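PDB 4YJW: DUF3829 family protein from Bacteroides vulgatus, which is of unknown function but forms an elongated all-alpha bundle and is probably exported to the cell envelope as a lipoprotein. Local coordinates for residues M10-A15 / K156-P161; G43-K48 / E101-Y106. All blocks are in the same frame, centred on the assembly; numbering follows the deposited sequence.

Overall arrangement
The chain begins with helix 10-32, whose first turns are met in contact 1 by the end of the last helix, 121-159. This contact therefore closes a loop of 140 residues that takes in nearly the whole all-alpha fold and brings the two ends of the modelled chain together. Helix 35-44 follows, and the turn at its end meets the long helix 79-111 in contact 2. That smaller loop, of 52 residues and including helix 64-71, lies entirely within the larger one, so the contacts nest and do not cross. They sit on opposite sides of the chain's centre, their centres 47 Å apart, one a surface pairing near those ends and the other a buried junction.

Contact 1: M10-A15 / K156-P161; sequences MSVENA and KITLTP
The first and last helices of this all-alpha bundle run antiparallel where the two ends of the modelled chain meet, and a small apolar seam without any hydrogen bond across it joins them. Val12 and Thr158 mark the closest backbone approach, CA to CA 5.9 Å. Thr158 carries its CG2 anti to the backbone N, pointing the methyl at the first turn of helix 10-32, where it lies 3.4 Å from Ser11 OG. The OG1 of Thr158 sits beside its own backbone N (chi1 -55°) and is bonded back to the carbonyl of Gly154, so the threonine presents mainly carbon to the partner helix. Ala15 points its CB between Thr158 and Leu159, 3.9 Å from Thr158 CB and 3.8 Å from Leu159 CG. Leu159, with CG anti to its carbonyl carbon, extends (chi2 171°) across helix 10-32 and also touches Asn16 and Met19. An alanine here would lose CG and both methyls and would probably loosen the packing against Ala15 and Val12. Val12 holds CG1 anti to its backbone N (chi1 171°), and that methyl meets Leu159 CD2 obliquely at 3.9 Å, while the same CD2 lies 3.7 Å from Val12 O.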
HETATM    1  N   MSE A  10      15.617 -27.296 -10.589  1.00 62.44           N
HETATM    2  CA  MSE A  10      14.236 -26.811 -10.708  1.00 60.79           C
HETATM    3  C   MSE A  10      13.892 -25.977  -9.464  1.00 60.14           C
HETATM    4  O   MSE A  10      13.061 -25.068  -9.520  1.00 58.33           O
HETATM    5  CB  MSE A  10      13.262 -27.992 -10.868  1.00 64.51           C
ATOM      6  N   SER A  11      14.543 -26.310  -8.339  1.00 53.82           N
ATOM      7  CA  SER A  11      14.414 -25.620  -7.067  1.00 51.62           C
ATOM      8  C   SER A  11      15.353 -24.424  -7.056  1.00 49.82           C
ATOM      9  O   SER A  11      15.012 -23.406  -6.459  1.00 47.15           O
ATOM     10  CB  SER A  11      14.721 -26.562  -5.908  1.00 56.61           C
ATOM     11  OG  SER A  11      14.417 -25.943  -4.670  1.00 67.05           O
ATOM     12  N   VAL A  12      16.537 -24.551  -7.710  1.00 43.46           N
ATOM     13  CA  VAL A  12      17.539 -23.476  -7.832  1.00 41.62           C
ATOM     14  C   VAL A  12      16.927 -22.307  -8.648  1.00 41.50           C
ATOM     15  O   VAL A  12      17.066 -21.138  -8.248  1.00 39.49           O
ATOM     16  CB  VAL A  12      18.869 -23.995  -8.450  1.00 45.90           C
ATOM     17  CG1 VAL A  12      19.836 -22.852  -8.774  1.00 44.85           C
ATOM     18  CG2 VAL A  12      19.536 -25.012  -7.531  1.00 46.78           C
ATOM     19  N   GLU A  13      16.237 -22.630  -9.771  1.00 35.89           N
ATOM     20  CA  GLU A  13      15.603 -21.595 -10.592  0.50 34.28           C
ATOM     21  C   GLU A  13      14.422 -20.981  -9.833  1.00 36.37           C
ATOM     22  O   GLU A  13      14.260 -19.763  -9.869  1.00 31.96           O
ATOM     23  CB  GLU A  13      15.193 -22.098 -11.990  0.50 36.17           C
ATOM     24  CG  GLU A  13      14.168 -23.219 -12.050  0.50 45.77           C
ATOM     25  CD  GLU A  13      13.679 -23.553 -13.447  0.50 60.11           C
ATOM     26  OE1 GLU A  13      14.525 -23.733 -14.355  0.50 57.03           O
ATOM     27  OE2 GLU A  13      12.446 -23.662 -13.630  0.50 46.71           O
ATOM     28  N   ASN A  14      13.647 -21.807  -9.079  1.00 34.28           N
ATOM     29  CA  ASN A  14      12.513 -21.334  -8.260  1.00 33.23           C
ATOM     30  C   ASN A  14      12.998 -20.395  -7.144  1.00 32.17           C
ATOM     31  O   ASN A  14      12.363 -19.365  -6.869  1.00 29.25           O
ATOM     32  CB  ASN A  14      11.742 -22.520  -7.660  1.00 37.69           C
ATOM     33  CG  ASN A  14      10.699 -23.113  -8.580  1.00 57.60           C
ATOM     34  OD1 ASN A  14      10.511 -22.684  -9.725  1.00 50.72           O
ATOM     35  ND2 ASN A  14       9.960 -24.092  -8.078  1.00 50.66           N
ATOM     36  N   ALA A  15      14.151 -20.728  -6.545  1.00 28.43           N
ATOM     37  CA  ALA A  15      14.785 -19.933  -5.498  1.00 27.63           C
ATOM     38  C   ALA A  15      15.258 -18.590  -6.051  1.00 28.48           C
ATOM     39  O   ALA A  15      15.119 -17.578  -5.368  1.00 26.33           O
ATOM     40  CB  ALA A  15      15.948 -20.692  -4.878  1.00 28.69           C
ATOM     41  N   LYS A 156      17.617 -18.966   0.134  1.00 33.16           N
ATOM     42  CA  LYS A 156      19.046 -18.814   0.414  1.00 34.25           C
ATOM     43  C   LYS A 156      19.682 -20.200   0.657  1.00 40.78           C
ATOM     44  O   LYS A 156      20.771 -20.463   0.136  1.00 40.61           O
ATOM     45  CB  LYS A 156      19.273 -17.870   1.597  1.00 36.81           C
ATOM     46  CG  LYS A 156      19.020 -16.407   1.243  1.00 40.02           C
ATOM     47  CD  LYS A 156      19.269 -15.506   2.441  1.00 51.63           C
ATOM     48  CE  LYS A 156      18.857 -14.083   2.183  1.00 57.41           C
ATOM     49  NZ  LYS A 156      19.133 -13.220   3.359  1.00 67.05           N
ATOM     50  N   ILE A 157      18.956 -21.116   1.346  1.00 38.13           N
ATOM     51  CA  ILE A 157      19.414 -22.501   1.566  1.00 38.87           C
ATOM     52  C   ILE A 157      19.647 -23.185   0.204  1.00 44.34           C
ATOM     53  O   ILE A 157      20.718 -23.757  -0.015  1.00 45.26           O
ATOM     54  CB  ILE A 157      18.411 -23.313   2.438  1.00 42.10           C
ATOM     55  CG1 ILE A 157      18.391 -22.814   3.901  1.00 42.33           C
ATOM     56  CG2 ILE A 157      18.680 -24.837   2.349  1.00 43.04           C
ATOM     57  CD1 ILE A 157      17.156 -23.271   4.701  1.00 44.81           C
ATOM     58  N   THR A 158      18.652 -23.112  -0.706  1.00 39.66           N
ATOM     59  CA  THR A 158      18.734 -23.731  -2.030  1.00 40.57           C
ATOM     60  C   THR A 158      19.903 -23.141  -2.832  1.00 47.42           C
ATOM     61  O   THR A 158      20.614 -23.903  -3.491  1.00 47.77           O
ATOM     62  CB  THR A 158      17.392 -23.593  -2.779  1.00 44.03           C
ATOM     63  OG1 THR A 158      16.346 -24.137  -1.967  1.00 45.56           O
ATOM     64  CG2 THR A 158      17.387 -24.307  -4.126  1.00 40.44           C
ATOM     65  N   LEU A 159      20.150 -21.822  -2.711  1.00 45.95           N
ATOM     66  CA  LEU A 159      21.185 -21.129  -3.493  1.00 46.83           C
ATOM     67  C   LEU A 159      22.607 -21.147  -2.888  1.00 57.82           C
ATOM     68  O   LEU A 159      23.530 -20.654  -3.546  1.00 57.99           O
ATOM     69  CB  LEU A 159      20.774 -19.677  -3.782  1.00 44.99           C
ATOM     70  CG  LEU A 159      19.561 -19.505  -4.683  1.00 47.79           C
ATOM     71  CD1 LEU A 159      19.118 -18.052  -4.725  1.00 46.85           C
ATOM     72  CD2 LEU A 159      19.815 -20.058  -6.088  1.00 47.53           C
ATOM     73  N   THR A 160      22.798 -21.717  -1.687  1.00 58.67           N
ATOM     74  CA  THR A 160      24.131 -21.785  -1.070  1.00 61.17           C
ATOM     75  C   THR A 160      24.772 -23.171  -1.331  1.00 69.20           C
ATOM     76  O   THR A 160      24.387 -24.153  -0.683  1.00 69.84           O
ATOM     77  CB  THR A 160      24.090 -21.441   0.434  1.00 72.08           C
ATOM     78  OG1 THR A 160      22.929 -22.018   1.030  1.00 72.76           O
ATOM     79  CG2 THR A 160      24.121 -19.940   0.691  1.00 70.32           C
ATOM     80  N   PRO A 161      25.744 -23.274  -2.278  1.00 67.28           N
ATOM     81  CA  PRO A 161      26.370 -24.581  -2.546  1.00 73.64           C
ATOM     82  C   PRO A 161      27.518 -24.870  -1.587  1.00116.07           C
ATOM     83  O   PRO A 161      27.791 -26.027  -1.285  1.00 85.14           O
ATOM     84  CB  PRO A 161      26.867 -24.454  -3.998  1.00 74.11           C
ATOM     85  CG  PRO A 161      26.703 -22.981  -4.377  1.00 75.84           C
ATOM     86  CD  PRO A 161      26.325 -22.226  -3.140  1.00 70.13           C
TER

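Contact 2: G43-K48 / E101-Y106; sequences GYLDQK and ENYKTY
A water oxygen is the most firmly held polar atom, gripped by three hydrogen bonds: it donates to Tyr44 O at 2.7 Å and to Asp46 O at 2.6 Å, and it accepts from Tyr106 OH at 2.6 Å, lying in the plane of that ring at its edge. The phenol thus spends its proton on the water, while its oxygen accepts from Arg127 NH2; the guanidinium would probably polarise the hydroxyl and strengthen its donation. Arg127 also bonds Leu45 O through NE, so helix 121-159 shares in fixing the turn. Tyr106 stretches out with CG anti to the backbone N (chi1 177°). Over one face of its ring stands Leu45 CD2, 3.6 Å from the centroid and 14° off the normal, a CH-pi contact near the centre of the ring. The same methyl lies 4.0 Å from Tyr103 CD1, and so touches two tyrosines one helical turn apart, Tyr106 by its face and Tyr103 by its edge. Tyr103, its CG likewise anti to the backbone N, brings CE1 to 3.7 Å from Tyr44 CB, and its hydroxyl is bonded to the carbonyl of Pro55. Beyond the water, Lys48 N meets Asp46 OD2 at 3.0 Å from above the carboxylate plane. Here the chain leaving helix 35-44, with an Asx turn at Asp46, is packed on two tyrosines of helix 79-111 within an all-alpha bundle.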
ATOM      1  N   GLY A  43      -2.968  14.451   9.241  1.00 11.81           N
ATOM      2  CA  GLY A  43      -2.939  15.778   9.861  1.00 13.21           C
ATOM      3  C   GLY A  43      -3.694  16.811   9.027  1.00 15.41           C
ATOM      4  O   GLY A  43      -4.417  17.647   9.585  1.00 14.60           O
ATOM      5  N   TYR A  44      -3.635  16.694   7.680  1.00 11.19           N
ATOM      6  CA  TYR A  44      -4.326  17.616   6.770  1.00 11.30           C
ATOM      7  C   TYR A  44      -5.844  17.425   6.843  1.00 14.46           C
ATOM      8  O   TYR A  44      -6.579  18.330   6.465  1.00 12.96           O
ATOM      9  CB  TYR A  44      -3.845  17.464   5.312  1.00 11.03           C
ATOM     10  CG  TYR A  44      -2.375  17.757   5.118  1.00 11.91           C
ATOM     11  CD1 TYR A  44      -1.733  18.744   5.869  1.00 13.58           C
ATOM     12  CD2 TYR A  44      -1.635  17.088   4.151  1.00 12.47           C
ATOM     13  CE1 TYR A  44      -0.369  19.006   5.711  1.00 14.53           C
ATOM     14  CE2 TYR A  44      -0.271  17.352   3.973  1.00 13.76           C
ATOM     15  CZ  TYR A  44       0.354  18.315   4.751  1.00 17.57           C
ATOM     16  OH  TYR A  44       1.708  18.587   4.604  1.00 17.45           O
ATOM     17  N   LEU A  45      -6.302  16.273   7.374  1.00 12.09           N
ATOM     18  CA  LEU A  45      -7.735  15.995   7.536  1.00 11.65           C
ATOM     19  C   LEU A  45      -8.286  16.569   8.852  1.00 15.47           C
ATOM     20  O   LEU A  45      -9.513  16.526   9.089  1.00 14.51           O
ATOM     21  CB  LEU A  45      -7.969  14.474   7.490  1.00 12.12           C
ATOM     22  CG  LEU A  45      -7.670  13.777   6.175  1.00 16.09           C
ATOM     23  CD1 LEU A  45      -7.539  12.276   6.418  1.00 18.73           C
ATOM     24  CD2 LEU A  45      -8.788  14.001   5.157  1.00 15.99           C
ATOM     25  N   ASP A  46      -7.398  17.127   9.707  1.00 12.12           N
ATOM     26  CA  ASP A  46      -7.828  17.667  11.000  1.00 12.93           C
ATOM     27  C   ASP A  46      -8.850  18.793  10.861  1.00 15.97           C
ATOM     28  O   ASP A  46      -8.772  19.627   9.964  1.00 15.04           O
ATOM     29  CB  ASP A  46      -6.634  18.172  11.826  1.00 14.75           C
ATOM     30  CG  ASP A  46      -7.039  18.452  13.260  1.00 16.79           C
ATOM     31  OD1 ASP A  46      -7.332  17.485  13.989  1.00 18.88           O
ATOM     32  OD2 ASP A  46      -7.184  19.637  13.610  1.00 16.33           O
ATOM     33  N   GLN A  47      -9.821  18.794  11.766  1.00 14.99           N
ATOM     34  CA  GLN A  47     -10.930  19.744  11.820  1.00 15.51           C
ATOM     35  C   GLN A  47     -10.459  21.206  11.945  1.00 18.59           C
ATOM     36  O   GLN A  47     -11.172  22.109  11.521  1.00 17.75           O
ATOM     37  CB  GLN A  47     -11.821  19.391  13.036  1.00 16.52           C
ATOM     38  CG  GLN A  47     -12.555  18.032  12.904  1.00 19.65           C
ATOM     39  CD  GLN A  47     -11.807  16.801  13.394  1.00 22.10           C
ATOM     40  OE1 GLN A  47     -10.567  16.751  13.458  1.00 17.74           O
ATOM     41  NE2 GLN A  47     -12.545  15.717  13.632  1.00 17.19           N
ATOM     42  N   LYS A  48      -9.279  21.436  12.547  1.00 15.37           N
ATOM     43  CA  LYS A  48      -8.773  22.803  12.785  1.00 16.55           C
ATOM     44  C   LYS A  48      -7.817  23.295  11.682  1.00 20.79           C
ATOM     45  O   LYS A  48      -7.322  24.424  11.758  1.00 20.19           O
ATOM     46  CB  LYS A  48      -8.088  22.891  14.147  1.00 19.78           C
ATOM     47  CG  LYS A  48      -9.080  22.798  15.312  1.00 36.17           C
ATOM     48  CD  LYS A  48      -8.373  22.878  16.654  1.00 50.58           C
ATOM     49  CE  LYS A  48      -9.332  22.741  17.812  1.00 67.17           C
ATOM     50  NZ  LYS A  48      -8.624  22.802  19.123  1.00 80.44           N
ATOM     51  N   GLU A 101      -7.040   9.107  -3.133  1.00 14.66           N
ATOM     52  CA  GLU A 101      -8.217   9.670  -3.815  1.00 14.68           C
ATOM     53  C   GLU A 101      -9.184  10.319  -2.801  1.00 16.33           C
ATOM     54  O   GLU A 101      -9.771  11.359  -3.112  1.00 14.81           O
ATOM     55  CB  GLU A 101      -8.957   8.611  -4.651  1.00 17.97           C
ATOM     56  CG  GLU A 101      -8.230   8.294  -5.965  1.00 27.15           C
ATOM     57  CD  GLU A 101      -8.062   9.438  -6.960  1.00 43.97           C
ATOM     58  OE1 GLU A 101      -8.983  10.276  -7.072  1.00 26.07           O
ATOM     59  OE2 GLU A 101      -7.025   9.475  -7.657  1.00 35.98           O
ATOM     60  N   ASN A 102      -9.387   9.680  -1.616  1.00 13.44           N
ATOM     61  CA  ASN A 102     -10.264  10.243  -0.573  1.00 13.28           C
ATOM     62  C   ASN A 102      -9.747  11.607  -0.133  1.00 14.00           C
ATOM     63  O   ASN A 102     -10.552  12.515   0.064  1.00 12.82           O
ATOM     64  CB  ASN A 102     -10.367   9.313   0.647  1.00 15.20           C
ATOM     65  CG  ASN A 102     -11.251   8.117   0.449  1.00 18.79           C
ATOM     66  OD1 ASN A 102     -12.062   8.056  -0.481  1.00 22.62           O
ATOM     67  ND2 ASN A 102     -11.095   7.109   1.318  1.00 19.77           N
ATOM     68  N   TYR A 103      -8.422  11.754   0.022  1.00 10.91           N
ATOM     69  CA  TYR A 103      -7.844  13.051   0.426  1.00 12.10           C
ATOM     70  C   TYR A 103      -8.054  14.090  -0.693  1.00 14.70           C
ATOM     71  O   TYR A 103      -8.401  15.235  -0.410  1.00 12.63           O
ATOM     72  CB  TYR A 103      -6.356  12.950   0.792  1.00 13.05           C
ATOM     73  CG  TYR A 103      -5.775  14.310   1.124  1.00 13.00           C
ATOM     74  CD1 TYR A 103      -6.234  15.033   2.229  1.00 13.83           C
ATOM     75  CD2 TYR A 103      -4.933  14.964   0.226  1.00 13.74           C
ATOM     76  CE1 TYR A 103      -5.831  16.347   2.459  1.00 12.77           C
ATOM     77  CE2 TYR A 103      -4.488  16.271   0.469  1.00 15.06           C
ATOM     78  CZ  TYR A 103      -4.945  16.959   1.584  1.00 13.84           C
ATOM     79  OH  TYR A 103      -4.543  18.254   1.810  1.00 15.48           O
ATOM     80  N   LYS A 104      -7.866  13.694  -1.953  1.00 12.24           N
ATOM     81  CA  LYS A 104      -8.123  14.631  -3.076  1.00 11.89           C
ATOM     82  C   LYS A 104      -9.595  15.119  -3.021  1.00 16.25           C
ATOM     83  O   LYS A 104      -9.846  16.314  -3.051  1.00 15.15           O
ATOM     84  CB  LYS A 104      -7.802  13.949  -4.419  1.00 15.22           C
ATOM     85  CG  LYS A 104      -8.238  14.792  -5.626  1.00 20.08           C
ATOM     86  CD  LYS A 104      -7.819  14.129  -6.956  1.00 23.69           C
ATOM     87  CE  LYS A 104      -8.495  14.818  -8.114  1.00 28.57           C
ATOM     88  NZ  LYS A 104      -8.069  14.224  -9.410  1.00 34.29           N
ATOM     89  N   THR A 105     -10.550  14.194  -2.892  1.00 14.90           N
ATOM     90  CA  THR A 105     -11.984  14.510  -2.777  1.00 14.57           C
ATOM     91  C   THR A 105     -12.216  15.470  -1.622  1.00 16.90           C
ATOM     92  O   THR A 105     -12.897  16.481  -1.790  1.00 15.77           O
ATOM     93  CB  THR A 105     -12.786  13.226  -2.580  1.00 18.43           C
ATOM     94  OG1 THR A 105     -12.566  12.422  -3.721  1.00 18.00           O
ATOM     95  CG2 THR A 105     -14.287  13.480  -2.439  1.00 18.92           C
ATOM     96  N   TYR A 106     -11.688  15.115  -0.448  1.00 12.24           N
ATOM     97  CA  TYR A 106     -11.809  15.911   0.769  1.00 11.60           C
ATOM     98  C   TYR A 106     -11.323  17.336   0.525  1.00 13.62           C
ATOM     99  O   TYR A 106     -12.036  18.270   0.852  1.00 12.77           O
ATOM    100  CB  TYR A 106     -11.001  15.255   1.910  1.00 11.84           C
ATOM    101  CG  TYR A 106     -11.011  16.064   3.191  1.00 12.94           C
ATOM    102  CD1 TYR A 106     -12.004  15.871   4.156  1.00 15.67           C
ATOM    103  CD2 TYR A 106      -9.995  16.975   3.472  1.00 13.45           C
ATOM    104  CE1 TYR A 106     -12.003  16.597   5.348  1.00 15.11           C
ATOM    105  CE2 TYR A 106      -9.994  17.719   4.656  1.00 13.62           C
ATOM    106  CZ  TYR A 106     -10.993  17.515   5.593  1.00 15.70           C
ATOM    107  OH  TYR A 106     -11.002  18.257   6.758  1.00 14.99           O
TER
HETATM  108  O   HOH W   1      -8.809  19.499   7.323  1.00 15.60           O